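Local coordinates for glutathione S-transferase omega-like 2 (Saccharomyces cerevisiae, PDB 5LKB), which acts as a homodimeric glutathione-dependent '1-Cys' thiol transferase, reducing beta-hydroxyethyl disulfide, dehydroascorbate and dimethylarsinic acid, at residues Y38-V42 with E133-G137; D75-F81 with Y138-L144. All blocks are in the same frame, centred on the assembly; numbering follows the deposited sequence.

Contact 1 (Y38-V42 with E133-G137); sequences YWLYV and EPHYG
Trp39 meets the loop 133-137 first, taking the edge of the His135 imidazole on one face of its indole. NE2 of His135 leads and stands 3.1 Å above the plane of the Trp39 ring, over its centre. The centroids of the imidazole and the six-membered ring lie 4.3 Å apart with planes at 89°, a T-shaped pair. Pro134 adds apolar contact, its CG 4.1 Å from CZ2 of Trp39, while the indole NE1 is hydrogen-bonded to Ser68 OG. Two residues on, Tyr41 sends its ring toward the same loop and gives its phenolic proton to Glu133, with OH 2.8 Å from OE2. The carboxylate arrives at the edge of the phenol ring, yet OH meets OE2 from above the carboxylate plane. From the opposite face His135 N donates to that oxygen, 2.9 Å from OE2, and Tyr136 N reaches the syn lone pair of OE1. A bend at chi2 (-64°) brings the Glu133 carboxylate back toward the NH groups of its own loop, so one carboxylate both ties the turn together and receives the strand's tyrosine. CD2 of His135 also lies 3.3 Å from OH of Tyr41, packing beside the bond. Strand 38-42 is an inner strand of the thioredoxin-like sheet, between strands 66-69 and 160-163; Leu40 and Val42 pack on helix 47-58, whereas Trp39 and Tyr41 meet the loop that leads into helix 141-148.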
loop_
_atom_site.group_PDB
_atom_site.type_symbol
_atom_site.label_atom_id
_atom_site.label_comp_id
_atom_site.label_asym_id
_atom_site.label_seq_id
_atom_site.Cartn_x
_atom_site.Cartn_y
_atom_site.Cartn_z
ATOM N N TYR A 38 22.275 21.351 27.406
ATOM C CA TYR A 38 21.897 20.990 26.037
ATOM C C TYR A 38 20.469 20.465 25.974
ATOM O O TYR A 38 19.937 19.913 26.940
ATOM C CB TYR A 38 22.903 19.975 25.485
ATOM C CG TYR A 38 24.344 20.506 25.514
ATOM C CD1 TYR A 38 24.826 21.346 24.531
ATOM C CD2 TYR A 38 25.180 20.141 26.526
ATOM C CE1 TYR A 38 26.121 21.861 24.577
ATOM C CE2 TYR A 38 26.461 20.658 26.600
ATOM C CZ TYR A 38 26.933 21.483 25.596
ATOM O OH TYR A 38 28.242 22.032 25.597
ATOM N N TRP A 39 19.890 20.592 24.781
ATOM C CA TRP A 39 18.503 20.247 24.541
ATOM C C TRP A 39 18.429 19.531 23.197
ATOM O O TRP A 39 19.224 19.769 22.294
ATOM C CB TRP A 39 17.614 21.494 24.452
ATOM C CG TRP A 39 16.235 21.249 25.013
ATOM C CD1 TRP A 39 15.085 21.067 24.327
ATOM C CD2 TRP A 39 15.905 21.175 26.387
ATOM N NE1 TRP A 39 14.037 20.866 25.205
ATOM C CE2 TRP A 39 14.534 20.948 26.484
ATOM C CE3 TRP A 39 16.641 21.299 27.552
ATOM C CZ2 TRP A 39 13.891 20.854 27.709
ATOM C CZ3 TRP A 39 16.028 21.187 28.732
ATOM C CH2 TRP A 39 14.648 20.958 28.821
ATOM N N LEU A 40 17.486 18.618 23.100
ATOM C CA LEU A 40 17.290 17.806 21.912
ATOM C C LEU A 40 15.882 18.091 21.417
ATOM O O LEU A 40 14.900 17.706 22.074
ATOM C CB LEU A 40 17.516 16.323 22.253
ATOM C CG LEU A 40 17.385 15.384 21.048
ATOM C CD1 LEU A 40 18.550 15.728 20.030
ATOM C CD2 LEU A 40 17.477 13.965 21.489
ATOM N N TYR A 41 15.762 18.739 20.243
ATOM C CA TYR A 41 14.473 19.030 19.615
ATOM C C TYR A 41 14.253 18.020 18.491
ATOM O O TYR A 41 15.114 17.852 17.634
ATOM C CB TYR A 41 14.461 20.433 18.998
ATOM C CG TYR A 41 14.558 21.581 20.018
ATOM C CD1 TYR A 41 13.409 22.052 20.652
ATOM C CD2 TYR A 41 15.775 22.164 20.347
ATOM C CE1 TYR A 41 13.473 23.076 21.583
ATOM C CE2 TYR A 41 15.834 23.190 21.259
ATOM C CZ TYR A 41 14.688 23.672 21.836
ATOM O OH TYR A 41 14.780 24.703 22.763
ATOM N N VAL A 42 13.095 17.340 18.511
ATOM C CA VAL A 42 12.834 16.234 17.601
ATOM C C VAL A 42 11.423 16.337 17.067
ATOM O O VAL A 42 10.585 17.082 17.576
ATOM C CB VAL A 42 12.969 14.863 18.290
ATOM C CG1 VAL A 42 14.333 14.697 18.931
ATOM C CG2 VAL A 42 11.923 14.700 19.365
ATOM N N GLU A 133 8.023 24.956 22.684
ATOM C CA GLU A 133 9.449 25.235 22.740
ATOM C C GLU A 133 9.647 25.976 24.071
ATOM O O GLU A 133 9.249 27.146 24.171
ATOM C CB GLU A 133 9.854 26.081 21.521
ATOM C CG GLU A 133 11.368 26.236 21.308
ATOM C CD GLU A 133 11.991 27.001 22.473
ATOM O OE1 GLU A 133 11.732 28.232 22.512
ATOM O OE2 GLU A 133 12.649 26.368 23.324
ATOM N N PRO A 134 10.173 25.323 25.108
ATOM C CA PRO A 134 10.054 25.864 26.478
ATOM C C PRO A 134 11.082 26.915 26.872
ATOM O O PRO A 134 10.880 27.532 27.919
ATOM C CB PRO A 134 10.212 24.615 27.354
ATOM C CG PRO A 134 11.191 23.759 26.557
ATOM C CD PRO A 134 10.900 24.031 25.096
ATOM N N HIS A 135 12.135 27.156 26.093
ATOM C CA HIS A 135 13.151 28.122 26.531
ATOM C C HIS A 135 12.856 29.550 26.066
ATOM O O HIS A 135 13.062 30.508 26.840
ATOM C CB HIS A 135 14.522 27.632 26.079
ATOM C CG HIS A 135 14.873 26.308 26.647
ATOM N ND1 HIS A 135 15.125 26.111 27.982
ATOM C CD2 HIS A 135 14.915 25.083 26.071
ATOM C CE1 HIS A 135 15.375 24.833 28.203
ATOM N NE2 HIS A 135 15.259 24.191 27.048
ATOM N N TYR A 136 12.330 29.711 24.857
ATOM C CA TYR A 136 12.079 31.010 24.248
ATOM C C TYR A 136 10.661 31.210 23.769
ATOM O O TYR A 136 10.364 32.283 23.221
ATOM C CB TYR A 136 13.039 31.220 23.062
ATOM C CG TYR A 136 14.405 30.653 23.346
ATOM C CD1 TYR A 136 15.301 31.315 24.186
ATOM C CD2 TYR A 136 14.791 29.429 22.835
ATOM C CE1 TYR A 136 16.526 30.768 24.485
ATOM C CE2 TYR A 136 16.016 28.874 23.118
ATOM C CZ TYR A 136 16.898 29.546 23.957
ATOM O OH TYR A 136 18.118 28.962 24.258
ATOM N N GLY A 137 9.805 30.186 23.836
ATOM C CA GLY A 137 8.480 30.256 23.228
ATOM C C GLY A 137 8.435 30.332 21.720
ATOM O O GLY A 137 7.480 30.882 21.165
#

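Contact 2 (D75-F81 with Y138-L144); sequences DEKGWRF and YKRISDL
Arg140 and Asp75 form the main ionic link between the two segments, an end-on salt bridge with one guanidinium nitrogen to each carboxylate oxygen. NH1 of Arg140 lies 2.8 Å from OD1 of Asp75, and NH2 makes a longer bond, 3.3 Å, to the syn lone pair of Asp75 OD2. A bend at chi2 (-73°) turns the arginine back toward the 75-78 beta turn, where NH1 also makes a weak bond to Gly78 O. Arg80 NH2 extends this to a salt-bridge network, at a longer 3.5 Å from Asp75 OD2, its guanidinium also bound to Asn121 O and His73 ND1. Aliphatic carbons lie over both faces of the Arg140 guanidinium, offset toward its rim: Lys77 CB 3.4 Å above the plane, and Arg80 CD over the opposite face. Backbone pairing is a single bridge at Arg80 and Arg140: Ile141 N donates to Trp79 O and Phe81 N to Lys139 O, each at 3.0 Å. One water joins the carbonyls of Lys77 and Trp79 to Ser142 N. Among apolar contacts, CB of Trp79 packs 3.9 Å from CG2 of Ile141; Phe81 CE2 meets Ile141 CB and its CZ meets Leu144 CD1. The Arg140 guanidinium is probably restricted in its rotation; Asp75 probably offsets the charge of both arginines, and the bond from Ile141 N probably steadies the backbone of Trp79, a glutathione-binding residue close to the nucleophile Cys46.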
loop_
_atom_site.group_PDB
_atom_site.type_symbol
_atom_site.label_atom_id
_atom_site.label_comp_id
_atom_site.label_asym_id
_atom_site.label_seq_id
_atom_site.Cartn_x
_atom_site.Cartn_y
_atom_site.Cartn_z
ATOM N N ASP A 75 4.217 21.870 7.403
ATOM C CA ASP A 75 3.730 22.777 6.374
ATOM C C ASP A 75 4.892 23.528 5.711
ATOM O O ASP A 75 6.064 23.237 5.971
ATOM C CB ASP A 75 2.621 23.677 6.939
ATOM C CG ASP A 75 3.115 24.753 7.910
ATOM O OD1 ASP A 75 4.317 25.089 7.884
ATOM O OD2 ASP A 75 2.268 25.228 8.706
ATOM N N GLU A 76 4.563 24.474 4.817
ATOM C CA GLU A 76 5.599 25.164 4.045
ATOM C C GLU A 76 6.535 25.979 4.916
ATOM O O GLU A 76 7.681 26.235 4.507
ATOM C CB GLU A 76 4.975 26.098 3.003
ATOM N N LYS A 77 6.087 26.437 6.075
ATOM C CA LYS A 77 6.988 27.174 6.982
ATOM C C LYS A 77 7.795 26.285 7.947
ATOM O O LYS A 77 8.456 26.800 8.860
ATOM C CB LYS A 77 6.195 28.249 7.720
ATOM C CG LYS A 77 5.690 29.358 6.802
ATOM C CD LYS A 77 4.965 30.440 7.570
ATOM C CE LYS A 77 4.383 31.508 6.651
ATOM N NZ LYS A 77 3.458 30.938 5.612
ATOM N N GLY A 78 7.745 24.950 7.798
ATOM C CA GLY A 78 8.624 24.068 8.535
ATOM C C GLY A 78 8.051 23.561 9.845
ATOM O O GLY A 78 6.984 23.952 10.296
ATOM N N TRP A 79 8.841 22.740 10.532
ATOM C CA TRP A 79 8.352 22.150 11.776
ATOM C C TRP A 79 7.983 23.247 12.759
ATOM O O TRP A 79 8.645 24.303 12.826
ATOM C CB TRP A 79 9.408 21.264 12.410
ATOM C CG TRP A 79 9.929 20.098 11.612
ATOM C CD1 TRP A 79 11.113 20.004 10.955
ATOM C CD2 TRP A 79 9.257 18.833 11.382
ATOM N NE1 TRP A 79 11.270 18.779 10.388
ATOM C CE2 TRP A 79 10.151 18.024 10.667
ATOM C CE3 TRP A 79 8.027 18.297 11.787
ATOM C CZ2 TRP A 79 9.854 16.728 10.292
ATOM C CZ3 TRP A 79 7.739 16.971 11.462
ATOM C CH2 TRP A 79 8.639 16.202 10.710
ATOM N N ARG A 80 6.987 22.962 13.587
ATOM C CA ARG A 80 6.364 23.934 14.467
ATOM C C ARG A 80 6.083 23.341 15.836
ATOM O O ARG A 80 6.033 22.119 16.047
ATOM C CB ARG A 80 5.122 24.592 13.840
ATOM C CG ARG A 80 3.901 23.715 13.783
ATOM C CD ARG A 80 2.771 24.409 13.039
ATOM N NE ARG A 80 1.532 23.599 13.190
ATOM C CZ ARG A 80 0.961 22.846 12.245
ATOM N NH1 ARG A 80 -0.136 22.164 12.566
ATOM N NH2 ARG A 80 1.425 22.781 10.996
ATOM N N PHE A 81 5.938 24.237 16.816
ATOM C CA PHE A 81 5.585 23.895 18.175
ATOM C C PHE A 81 4.183 24.408 18.520
ATOM O O PHE A 81 3.652 25.309 17.854
ATOM C CB PHE A 81 6.575 24.579 19.136
ATOM C CG PHE A 81 7.995 24.156 18.947
ATOM C CD1 PHE A 81 8.450 23.038 19.607
ATOM C CD2 PHE A 81 8.878 24.893 18.159
ATOM C CE1 PHE A 81 9.782 22.642 19.471
ATOM C CE2 PHE A 81 10.206 24.491 17.998
ATOM C CZ PHE A 81 10.668 23.377 18.679
ATOM N N TYR A 138 9.470 29.880 21.015
ATOM C CA TYR A 138 9.431 29.945 19.555
ATOM C C TYR A 138 8.309 29.052 19.005
ATOM O O TYR A 138 8.029 27.984 19.562
ATOM C CB TYR A 138 10.760 29.475 18.983
ATOM C CG TYR A 138 11.971 30.357 19.255
ATOM C CD1 TYR A 138 11.860 31.723 19.204
ATOM C CD2 TYR A 138 13.230 29.792 19.467
ATOM C CE1 TYR A 138 12.982 32.538 19.393
ATOM C CE2 TYR A 138 14.359 30.605 19.659
ATOM C CZ TYR A 138 14.203 31.965 19.612
ATOM O OH TYR A 138 15.301 32.789 19.789
ATOM N N LYS A 139 7.654 29.518 17.960
ATOM C CA LYS A 139 6.611 28.710 17.341
ATOM C C LYS A 139 7.144 27.861 16.206
ATOM O O LYS A 139 6.432 26.963 15.735
ATOM C CB LYS A 139 5.482 29.627 16.876
ATOM C CG LYS A 139 5.103 30.575 17.976
ATOM C CD LYS A 139 3.711 31.174 17.880
ATOM C CE LYS A 139 3.461 31.935 16.587
ATOM N NZ LYS A 139 3.580 33.416 16.716
ATOM N N ARG A 140 8.368 28.113 15.752
ATOM C CA ARG A 140 8.913 27.461 14.575
ATOM C C ARG A 140 10.319 26.991 14.859
ATOM O O ARG A 140 11.111 27.701 15.493
ATOM C CB ARG A 140 8.917 28.354 13.363
ATOM C CG ARG A 140 7.533 28.715 12.847
ATOM C CD ARG A 140 6.839 27.556 12.147
ATOM N NE ARG A 140 5.500 27.930 11.750
ATOM C CZ ARG A 140 4.789 27.250 10.850
ATOM N NH1 ARG A 140 5.309 26.169 10.287
ATOM N NH2 ARG A 140 3.597 27.661 10.489
ATOM N N ILE A 141 10.662 25.786 14.417
ATOM C CA ILE A 141 12.051 25.351 14.550
ATOM C C ILE A 141 13.011 26.279 13.766
ATOM O O ILE A 141 14.194 26.386 14.100
ATOM C CB ILE A 141 12.174 23.850 14.176
ATOM C CG1 ILE A 141 13.308 23.230 14.988
ATOM C CG2 ILE A 141 12.406 23.662 12.726
ATOM C CD1 ILE A 141 13.483 21.763 14.879
ATOM N N SER A 142 12.531 26.916 12.713
ATOM C CA SER A 142 13.314 27.923 11.983
ATOM C C SER A 142 13.812 29.026 12.919
ATOM O O SER A 142 14.893 29.572 12.678
ATOM C CB SER A 142 12.501 28.571 10.857
ATOM O OG SER A 142 11.353 29.227 11.366
ATOM N N ASP A 143 13.062 29.337 13.988
ATOM C CA ASP A 143 13.501 30.350 14.963
ATOM C C ASP A 143 14.820 29.965 15.621
ATOM O O ASP A 143 15.653 30.836 15.893
ATOM C CB ASP A 143 12.438 30.624 16.025
ATOM C CG ASP A 143 11.123 31.193 15.440
ATOM O OD1 ASP A 143 11.150 31.962 14.457
ATOM O OD2 ASP A 143 10.044 30.876 16.009
ATOM N N LEU A 144 15.007 28.686 15.958
ATOM C CA LEU A 144 16.279 28.200 16.492
ATOM C C LEU A 144 17.398 28.335 15.463
ATOM O O LEU A 144 18.524 28.742 15.798
ATOM C CB LEU A 144 16.148 26.733 16.922
ATOM C CG LEU A 144 15.159 26.505 18.038
ATOM C CD1 LEU A 144 14.792 24.989 18.243
ATOM C CD2 LEU A 144 15.692 27.097 19.354
HETATM O O HOH W 1 9.995 25.976 11.085
HETATM O O HOH W 2 9.383 29.383 9.433
HETATM O O HOH W 3 3.290 27.267 15.942
#

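In the fold
From the N terminus the chain passes through strand 38-42, helix 47-58 and strand 66-69 before the loop 75-81, and returns much later through 133-137 into 138-144 at the start of helix 141-148. Contact 1 closes the longer loop, 90 residues between its segments, and contact 2 one of 56; the segments of the two contacts alternate along the chain, so the connections cross rather than nest. They touch as well: Phe81 CZ and Leu144 CD1 of contact 2 pack on the ring of Tyr41 in contact 1, and Glu133 OE1 probably bonds Tyr138 N. Together they tie the central sheet and the Trp79 loop of the glutathione site to the N-terminal end of helix 141-148.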